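Probable ABC transporter extracellular-binding protein yckB (PDB 2IEE) probably serves as the extracellular solute-binding protein of an ABC transporter, a lipoprotein held at the cell membrane. Local coordinates at residues T105-S110 / E226-M231; D180-T185 / N246-S251. One frame throughout, in Å; residues are numbered along the deposited sequence.

Contact 1 (T105-S110 / E226-M231)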
ATOM      1  N   THR A 105       4.233   9.517 -11.523  1.00 14.13           N
ATOM      2  CA  THR A 105       3.728  10.417 -10.505  1.00 14.08           C
ATOM      3  C   THR A 105       3.057   9.451  -9.527  1.00 13.12           C
ATOM      4  O   THR A 105       2.660   8.353  -9.914  1.00 13.41           O
ATOM      5  CB  THR A 105       2.693  11.399 -11.082  1.00 15.63           C
ATOM      6  OG1 THR A 105       1.789  10.693 -11.941  1.00 18.60           O
ATOM      7  CG2 THR A 105       3.391  12.504 -11.881  1.00 16.78           C
ATOM      8  N   PRO A 106       2.943   9.829  -8.249  1.00 12.04           N
ATOM      9  CA  PRO A 106       2.315   8.933  -7.272  1.00 12.76           C
ATOM     10  C   PRO A 106       0.807   8.776  -7.475  1.00 13.86           C
ATOM     11  O   PRO A 106       0.143   9.695  -7.950  1.00 13.26           O
ATOM     12  CB  PRO A 106       2.633   9.594  -5.929  1.00 12.44           C
ATOM     13  CG  PRO A 106       3.806  10.523  -6.232  1.00 14.50           C
ATOM     14  CD  PRO A 106       3.459  11.043  -7.597  1.00 11.51           C
ATOM     15  N   TYR A 107       0.276   7.606  -7.130  1.00 13.91           N
ATOM     16  CA  TYR A 107      -1.159   7.379  -7.236  1.00 15.53           C
ATOM     17  C   TYR A 107      -1.774   6.914  -5.911  1.00 16.64           C
ATOM     18  O   TYR A 107      -2.929   6.489  -5.858  1.00 19.39           O
ATOM     19  CB  TYR A 107      -1.503   6.412  -8.379  1.00 13.82           C
ATOM     20  CG  TYR A 107      -0.547   5.267  -8.623  1.00 16.21           C
ATOM     21  CD1 TYR A 107      -0.456   4.204  -7.734  1.00 15.87           C
ATOM     22  CD2 TYR A 107       0.214   5.215  -9.790  1.00 16.61           C
ATOM     23  CE1 TYR A 107       0.363   3.111  -7.999  1.00 16.56           C
ATOM     24  CE2 TYR A 107       1.038   4.123 -10.070  1.00 14.79           C
ATOM     25  CZ  TYR A 107       1.106   3.076  -9.169  1.00 16.57           C
ATOM     26  OH  TYR A 107       1.901   1.983  -9.431  1.00 13.19           O
ATOM     27  N   LYS A 108      -0.990   7.005  -4.842  1.00 15.97           N
ATOM     28  CA  LYS A 108      -1.458   6.658  -3.504  1.00 15.60           C
ATOM     29  C   LYS A 108      -0.603   7.355  -2.456  1.00 15.33           C
ATOM     30  O   LYS A 108       0.624   7.323  -2.519  1.00 13.98           O
ATOM     31  CB  LYS A 108      -1.441   5.141  -3.258  1.00 15.43           C
ATOM     32  CG  LYS A 108      -1.948   4.759  -1.862  1.00 16.23           C
ATOM     33  CD  LYS A 108      -2.487   3.326  -1.787  1.00 15.15           C
ATOM     34  CE  LYS A 108      -1.375   2.287  -1.759  1.00 15.48           C
ATOM     35  NZ  LYS A 108      -0.570   2.357  -0.512  1.00 10.27           N
ATOM     36  N   TYR A 109      -1.270   7.997  -1.503  1.00 15.14           N
ATOM     37  CA  TYR A 109      -0.600   8.694  -0.417  1.00 14.89           C
ATOM     38  C   TYR A 109      -1.193   8.144   0.872  1.00 15.23           C
ATOM     39  O   TYR A 109      -2.405   7.969   0.981  1.00 13.36           O
ATOM     40  CB  TYR A 109      -0.856  10.201  -0.502  1.00 13.82           C
ATOM     41  CG  TYR A 109      -0.382  10.839  -1.790  1.00 14.58           C
ATOM     42  CD1 TYR A 109      -1.072  10.642  -2.984  1.00 15.06           C
ATOM     43  CD2 TYR A 109       0.756  11.644  -1.811  1.00 16.15           C
ATOM     44  CE1 TYR A 109      -0.642  11.237  -4.171  1.00 17.85           C
ATOM     45  CE2 TYR A 109       1.197  12.244  -2.994  1.00 16.26           C
ATOM     46  CZ  TYR A 109       0.492  12.036  -4.165  1.00 18.15           C
ATOM     47  OH  TYR A 109       0.918  12.624  -5.330  1.00 20.60           O
ATOM     48  N   SER A 110      -0.343   7.863   1.848  1.00 13.67           N
ATOM     49  CA  SER A 110      -0.828   7.323   3.098  1.00 13.46           C
ATOM     50  C   SER A 110       0.173   7.610   4.207  1.00 13.81           C
ATOM     51  O   SER A 110       1.120   8.380   4.027  1.00 14.66           O
ATOM     52  CB  SER A 110      -1.053   5.814   2.953  1.00 12.31           C
ATOM     53  OG  SER A 110      -1.722   5.277   4.083  1.00 13.24           O
ATOM     54  N   GLU A 226       1.300  10.742 -18.423  1.00 19.95           N
ATOM     55  CA  GLU A 226       0.298  11.385 -19.262  1.00 21.27           C
ATOM     56  C   GLU A 226      -1.058  10.710 -19.062  1.00 20.78           C
ATOM     57  O   GLU A 226      -2.077  11.380 -18.895  1.00 22.07           O
ATOM     58  CB  GLU A 226       0.727  11.322 -20.737  1.00 21.08           C
ATOM     59  CG  GLU A 226       1.633  12.479 -21.165  1.00 25.57           C
ATOM     60  CD  GLU A 226       2.199  12.329 -22.576  1.00 29.20           C
ATOM     61  OE1 GLU A 226       1.430  12.005 -23.508  1.00 29.80           O
ATOM     62  OE2 GLU A 226       3.417  12.548 -22.752  1.00 30.97           O
ATOM     63  N   ALA A 227      -1.064   9.382 -19.058  1.00 20.19           N
ATOM     64  CA  ALA A 227      -2.301   8.628 -18.866  1.00 19.92           C
ATOM     65  C   ALA A 227      -2.806   8.756 -17.423  1.00 19.77           C
ATOM     66  O   ALA A 227      -4.006   8.870 -17.192  1.00 20.76           O
ATOM     67  CB  ALA A 227      -2.080   7.166 -19.224  1.00 20.11           C
ATOM     68  N   LEU A 228      -1.888   8.741 -16.461  1.00 17.39           N
ATOM     69  CA  LEU A 228      -2.256   8.871 -15.055  1.00 17.09           C
ATOM     70  C   LEU A 228      -2.869  10.242 -14.771  1.00 17.76           C
ATOM     71  O   LEU A 228      -3.810  10.355 -13.985  1.00 16.79           O
ATOM     72  CB  LEU A 228      -1.030   8.650 -14.157  1.00 14.34           C
ATOM     73  CG  LEU A 228      -0.579   7.201 -13.954  1.00 14.10           C
ATOM     74  CD1 LEU A 228       0.745   7.143 -13.198  1.00 12.45           C
ATOM     75  CD2 LEU A 228      -1.659   6.450 -13.192  1.00 14.74           C
ATOM     76  N   LYS A 229      -2.332  11.276 -15.410  1.00 18.32           N
ATOM     77  CA  LYS A 229      -2.835  12.633 -15.236  1.00 20.86           C
ATOM     78  C   LYS A 229      -4.251  12.723 -15.796  1.00 21.73           C
ATOM     79  O   LYS A 229      -5.126  13.357 -15.210  1.00 22.75           O
ATOM     80  CB  LYS A 229      -1.922  13.632 -15.962  1.00 23.76           C
ATOM     81  CG  LYS A 229      -2.409  15.074 -15.920  1.00 26.39           C
ATOM     82  CD  LYS A 229      -1.387  16.031 -16.523  1.00 31.23           C
ATOM     83  CE  LYS A 229      -1.850  17.484 -16.414  1.00 33.05           C
ATOM     84  NZ  LYS A 229      -0.816  18.447 -16.900  1.00 34.89           N
ATOM     85  N   GLU A 230      -4.461  12.081 -16.940  1.00 23.58           N
ATOM     86  CA  GLU A 230      -5.759  12.057 -17.594  1.00 25.80           C
ATOM     87  C   GLU A 230      -6.771  11.367 -16.678  1.00 26.00           C
ATOM     88  O   GLU A 230      -7.930  11.781 -16.588  1.00 24.42           O
ATOM     89  CB  GLU A 230      -5.642  11.303 -18.921  1.00 27.88           C
ATOM     90  CG  GLU A 230      -6.915  11.213 -19.736  1.00 33.05           C
ATOM     91  CD  GLU A 230      -6.710  10.417 -21.017  1.00 38.71           C
ATOM     92  OE1 GLU A 230      -5.938  10.876 -21.890  1.00 39.49           O
ATOM     93  OE2 GLU A 230      -7.313   9.329 -21.150  1.00 40.26           O
HETATM   94  N   MSE A 231      -6.318  10.316 -16.001  1.00 25.71           N
HETATM   95  CA  MSE A 231      -7.162   9.553 -15.086  1.00 25.90           C
HETATM   96  C   MSE A 231      -7.416  10.361 -13.820  1.00 26.81           C
HETATM   97  O   MSE A 231      -8.505  10.323 -13.239  1.00 25.65           O
HETATM   98  CB  MSE A 231      -6.486   8.224 -14.741  1.00 25.95           C
HETATM   99  CG  MSE A 231      -6.535   7.196 -15.866  1.00 25.55           C
HETATM  100 SE   MSE A 231      -5.395   5.668 -15.519  1.00 32.10          SE
HETATM  101  CE  MSE A 231      -6.485   4.788 -14.186  1.00 28.81           C
TER
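L228 reaches out from its helix with both methyl groups toward T105 and Y107, and these two side chains receive it. L228 CD1 comes up to the edge of the Y107 ring, in its plane, 4.0 Å from Y107 CD2; L228 CD2 lies almost as near, 4.1 Å from the same Y107 CD2, while the two side chains run at a slant to each other. T105 and L228 instead pass alongside in opposite directions, T105 OG1 lying 3.9 Å from L228 CD1, a van der Waals contact between hydroxyl oxygen and methyl. Y107 CG stands between its own backbone N and carbonyl carbon (chi1 37°), which carries the ring to the side of the leucine. At its far end the phenol OH is hydrogen-bonded to E50, so the ring meets a methyl at one edge and is held by a carboxylate at its tip. No hydrogen bond joins the two segments themselves, but T105 N bonds to N225 OD1, one residue before E226-M231. Helix 49-60 also packs on L228, through V53, and strand 197-214 touches Y107 through L211, so the leucine sits where helix 218-234, helix 49-60 and the lead-in to strand 108-116 converge.

Contact 2 (D180-T185 / N246-S251)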
ATOM      1  N   ASP A 180      -0.738   0.512   8.169  1.00  9.73           N
ATOM      2  CA  ASP A 180      -1.100   1.579   7.235  1.00 11.05           C
ATOM      3  C   ASP A 180      -2.520   2.085   7.548  1.00 10.71           C
ATOM      4  O   ASP A 180      -3.409   1.297   7.856  1.00 11.01           O
ATOM      5  CB  ASP A 180      -1.052   1.035   5.807  1.00 10.99           C
ATOM      6  CG  ASP A 180      -1.613   2.003   4.794  1.00 11.59           C
ATOM      7  OD1 ASP A 180      -0.901   2.961   4.423  1.00 14.63           O
ATOM      8  OD2 ASP A 180      -2.774   1.813   4.378  1.00 12.34           O
ATOM      9  N   TYR A 181      -2.726   3.394   7.458  1.00 10.83           N
ATOM     10  CA  TYR A 181      -4.027   3.984   7.748  1.00 10.41           C
ATOM     11  C   TYR A 181      -5.174   3.340   6.986  1.00 11.74           C
ATOM     12  O   TYR A 181      -6.138   2.855   7.577  1.00 11.23           O
ATOM     13  CB  TYR A 181      -4.014   5.473   7.428  1.00 11.59           C
ATOM     14  CG  TYR A 181      -5.382   6.111   7.485  1.00 12.22           C
ATOM     15  CD1 TYR A 181      -6.135   6.096   8.658  1.00 10.99           C
ATOM     16  CD2 TYR A 181      -5.911   6.754   6.373  1.00 10.41           C
ATOM     17  CE1 TYR A 181      -7.386   6.718   8.720  1.00 11.85           C
ATOM     18  CE2 TYR A 181      -7.155   7.376   6.425  1.00 13.08           C
ATOM     19  CZ  TYR A 181      -7.884   7.356   7.596  1.00 11.03           C
ATOM     20  OH  TYR A 181      -9.105   7.982   7.634  1.00 18.23           O
ATOM     21  N   TYR A 182      -5.074   3.355   5.664  1.00 11.52           N
ATOM     22  CA  TYR A 182      -6.124   2.788   4.841  1.00 13.86           C
ATOM     23  C   TYR A 182      -6.422   1.323   5.127  1.00 12.83           C
ATOM     24  O   TYR A 182      -7.588   0.931   5.145  1.00 11.87           O
ATOM     25  CB  TYR A 182      -5.799   3.020   3.368  1.00 14.56           C
ATOM     26  CG  TYR A 182      -5.947   4.476   3.006  1.00 14.64           C
ATOM     27  CD1 TYR A 182      -7.190   5.109   3.100  1.00 13.28           C
ATOM     28  CD2 TYR A 182      -4.847   5.239   2.614  1.00 11.71           C
ATOM     29  CE1 TYR A 182      -7.336   6.467   2.818  1.00 12.74           C
ATOM     30  CE2 TYR A 182      -4.983   6.599   2.327  1.00 11.59           C
ATOM     31  CZ  TYR A 182      -6.228   7.208   2.431  1.00 13.21           C
ATOM     32  OH  TYR A 182      -6.365   8.553   2.159  1.00 12.61           O
ATOM     33  N   LEU A 183      -5.389   0.519   5.371  1.00 11.76           N
ATOM     34  CA  LEU A 183      -5.614  -0.893   5.674  1.00 12.88           C
ATOM     35  C   LEU A 183      -6.399  -1.014   6.962  1.00 14.09           C
ATOM     36  O   LEU A 183      -7.210  -1.928   7.117  1.00 15.65           O
ATOM     37  CB  LEU A 183      -4.302  -1.647   5.846  1.00 12.35           C
ATOM     38  CG  LEU A 183      -3.411  -1.762   4.615  1.00 13.21           C
ATOM     39  CD1 LEU A 183      -2.182  -2.592   4.983  1.00 11.89           C
ATOM     40  CD2 LEU A 183      -4.189  -2.408   3.472  1.00 11.41           C
ATOM     41  N   GLN A 184      -6.154  -0.093   7.889  1.00 13.26           N
ATOM     42  CA  GLN A 184      -6.853  -0.134   9.164  1.00 14.40           C
ATOM     43  C   GLN A 184      -8.295   0.368   9.056  1.00 13.85           C
ATOM     44  O   GLN A 184      -9.148  -0.077   9.813  1.00 14.97           O
ATOM     45  CB  GLN A 184      -6.073   0.645  10.237  1.00 11.70           C
ATOM     46  CG  GLN A 184      -4.651   0.110  10.435  1.00 11.15           C
ATOM     47  CD  GLN A 184      -4.066   0.393  11.814  1.00 11.15           C
ATOM     48  OE1 GLN A 184      -4.006   1.539  12.260  1.00 11.39           O
ATOM     49  NE2 GLN A 184      -3.619  -0.658  12.486  1.00 10.42           N
ATOM     50  N   THR A 185      -8.577   1.278   8.125  1.00 14.45           N
ATOM     51  CA  THR A 185      -9.949   1.761   7.974  1.00 14.23           C
ATOM     52  C   THR A 185     -10.801   0.597   7.474  1.00 15.55           C
ATOM     53  O   THR A 185     -11.991   0.500   7.778  1.00 16.33           O
ATOM     54  CB  THR A 185     -10.071   2.899   6.949  1.00 14.46           C
ATOM     55  OG1 THR A 185      -9.728   2.409   5.650  1.00 15.81           O
ATOM     56  CG2 THR A 185      -9.160   4.061   7.324  1.00 15.85           C
ATOM     57  N   ASN A 246     -13.013   0.982   0.222  1.00 15.30           N
ATOM     58  CA  ASN A 246     -14.308   1.286   0.832  1.00 15.05           C
ATOM     59  C   ASN A 246     -14.729   2.760   0.852  1.00 15.45           C
ATOM     60  O   ASN A 246     -15.010   3.331   1.914  1.00 13.84           O
ATOM     61  CB  ASN A 246     -14.350   0.702   2.253  1.00 14.59           C
ATOM     62  CG  ASN A 246     -15.762   0.609   2.813  1.00 15.72           C
ATOM     63  OD1 ASN A 246     -16.701   0.250   2.108  1.00 14.93           O
ATOM     64  ND2 ASN A 246     -15.911   0.918   4.090  1.00 16.14           N
ATOM     65  N   LYS A 247     -14.768   3.357  -0.338  1.00 16.54           N
ATOM     66  CA  LYS A 247     -15.177   4.749  -0.558  1.00 15.87           C
ATOM     67  C   LYS A 247     -14.137   5.827  -0.240  1.00 16.89           C
ATOM     68  O   LYS A 247     -14.381   7.017  -0.455  1.00 15.80           O
ATOM     69  CB  LYS A 247     -16.479   5.041   0.193  1.00 13.29           C
ATOM     70  CG  LYS A 247     -17.594   4.013  -0.035  1.00 14.61           C
ATOM     71  CD  LYS A 247     -17.846   3.733  -1.518  1.00 16.17           C
ATOM     72  CE  LYS A 247     -18.998   2.749  -1.724  1.00 15.41           C
ATOM     73  NZ  LYS A 247     -18.821   1.493  -0.934  1.00 17.88           N
ATOM     74  N   ALA A 248     -12.977   5.420   0.263  1.00 16.61           N
ATOM     75  CA  ALA A 248     -11.924   6.383   0.557  1.00 14.93           C
ATOM     76  C   ALA A 248     -11.165   6.646  -0.743  1.00 15.54           C
ATOM     77  O   ALA A 248     -11.148   5.795  -1.638  1.00 15.05           O
ATOM     78  CB  ALA A 248     -10.990   5.829   1.605  1.00 15.27           C
ATOM     79  N   ASP A 249     -10.550   7.821  -0.856  1.00 16.60           N
ATOM     80  CA  ASP A 249      -9.792   8.165  -2.064  1.00 16.89           C
ATOM     81  C   ASP A 249      -8.319   8.337  -1.706  1.00 16.57           C
ATOM     82  O   ASP A 249      -7.883   9.420  -1.300  1.00 16.85           O
ATOM     83  CB  ASP A 249     -10.332   9.454  -2.690  1.00 17.27           C
ATOM     84  CG  ASP A 249      -9.566   9.862  -3.936  1.00 18.96           C
ATOM     85  OD1 ASP A 249      -8.709   9.077  -4.394  1.00 18.52           O
ATOM     86  OD2 ASP A 249      -9.819  10.964  -4.465  1.00 19.59           O
ATOM     87  N   VAL A 250      -7.553   7.264  -1.874  1.00 15.53           N
ATOM     88  CA  VAL A 250      -6.137   7.279  -1.531  1.00 15.43           C
ATOM     89  C   VAL A 250      -5.226   7.969  -2.550  1.00 16.08           C
ATOM     90  O   VAL A 250      -4.028   8.104  -2.307  1.00 13.17           O
ATOM     91  CB  VAL A 250      -5.619   5.840  -1.323  1.00 15.20           C
ATOM     92  CG1 VAL A 250      -6.552   5.084  -0.402  1.00 10.68           C
ATOM     93  CG2 VAL A 250      -5.492   5.126  -2.669  1.00 13.15           C
ATOM     94  N   SER A 251      -5.786   8.410  -3.675  1.00 16.04           N
ATOM     95  CA  SER A 251      -4.983   9.050  -4.718  1.00 18.89           C
ATOM     96  C   SER A 251      -4.623  10.506  -4.444  1.00 19.93           C
ATOM     97  O   SER A 251      -3.840  11.100  -5.179  1.00 17.59           O
ATOM     98  CB  SER A 251      -5.691   8.952  -6.074  1.00 19.53           C
ATOM     99  OG  SER A 251      -6.831   9.793  -6.128  1.00 20.40           O
TER
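Y182 lays its ring against V250 and A248, and the contact between the segments is apolar. V250 CG1 sits over the centre of one face of the ring, a CH-pi contact, 3.5 Å from Y182 CD2. Y181 CD2 lies over the opposite face, 3.7 Å above the plane, so the ring is sandwiched between a methyl group and a neighbouring tyrosine. A248 CB approaches obliquely, 3.9 Å from Y182 CE1. With its CG anti to the carbonyl carbon (chi1 -71°), Y182 carries its ring out from the helix to the loop. An alanine in place of Y182 would probably leave the V250 methyl and A248 CB without their apolar partner and open a gap between helix and loop.

The family belongs to the type 2 periplasmic-binding-protein class, two lobes joined by a hinge; here the chain beyond helix 236-244 runs back over the start of helix 181-190.

Hydrogen bonds shape each segment separately. D180 is the N-cap of the helix: its OD2 accepts from L183 N at 3.1 Å, on the anti side of the carboxylate. T185 OG1 donates to Y182 O at 2.6 Å, one turn on. In the loop, D249 OD1 takes two bonds from S251: OG at 2.7 Å, on the syn lone pair, and the backbone N at 3.1 Å; the S251 N bond, which meets OD1 from above the carboxylate plane, makes this an Asx turn. D249 OD2 is held by T238 of helix 236-244, while S241 OG bonds to both A248 O and V250 N.

From the N terminus, the chain first reaches T105-S110, which leads into strand 108-116, then D180-T185 at the start of helix 181-190. E226-M231 on helix 218-234 closes the loop of contact 1, 115 residues long, and N246-S251 closes that of contact 2, 60 residues long. The two loops cross, since the segments alternate along the chain. Contact 1 ties the entry to strand 108-116 to helix 218-234; contact 2 ties helix 181-190 to the loop after helix 236-244. Their centres lie about 16 Å apart, yet strand 108-116 meets both parts of contact 2: S110 OG probably bonds to D180 OD1, and Y109 N to V250 O.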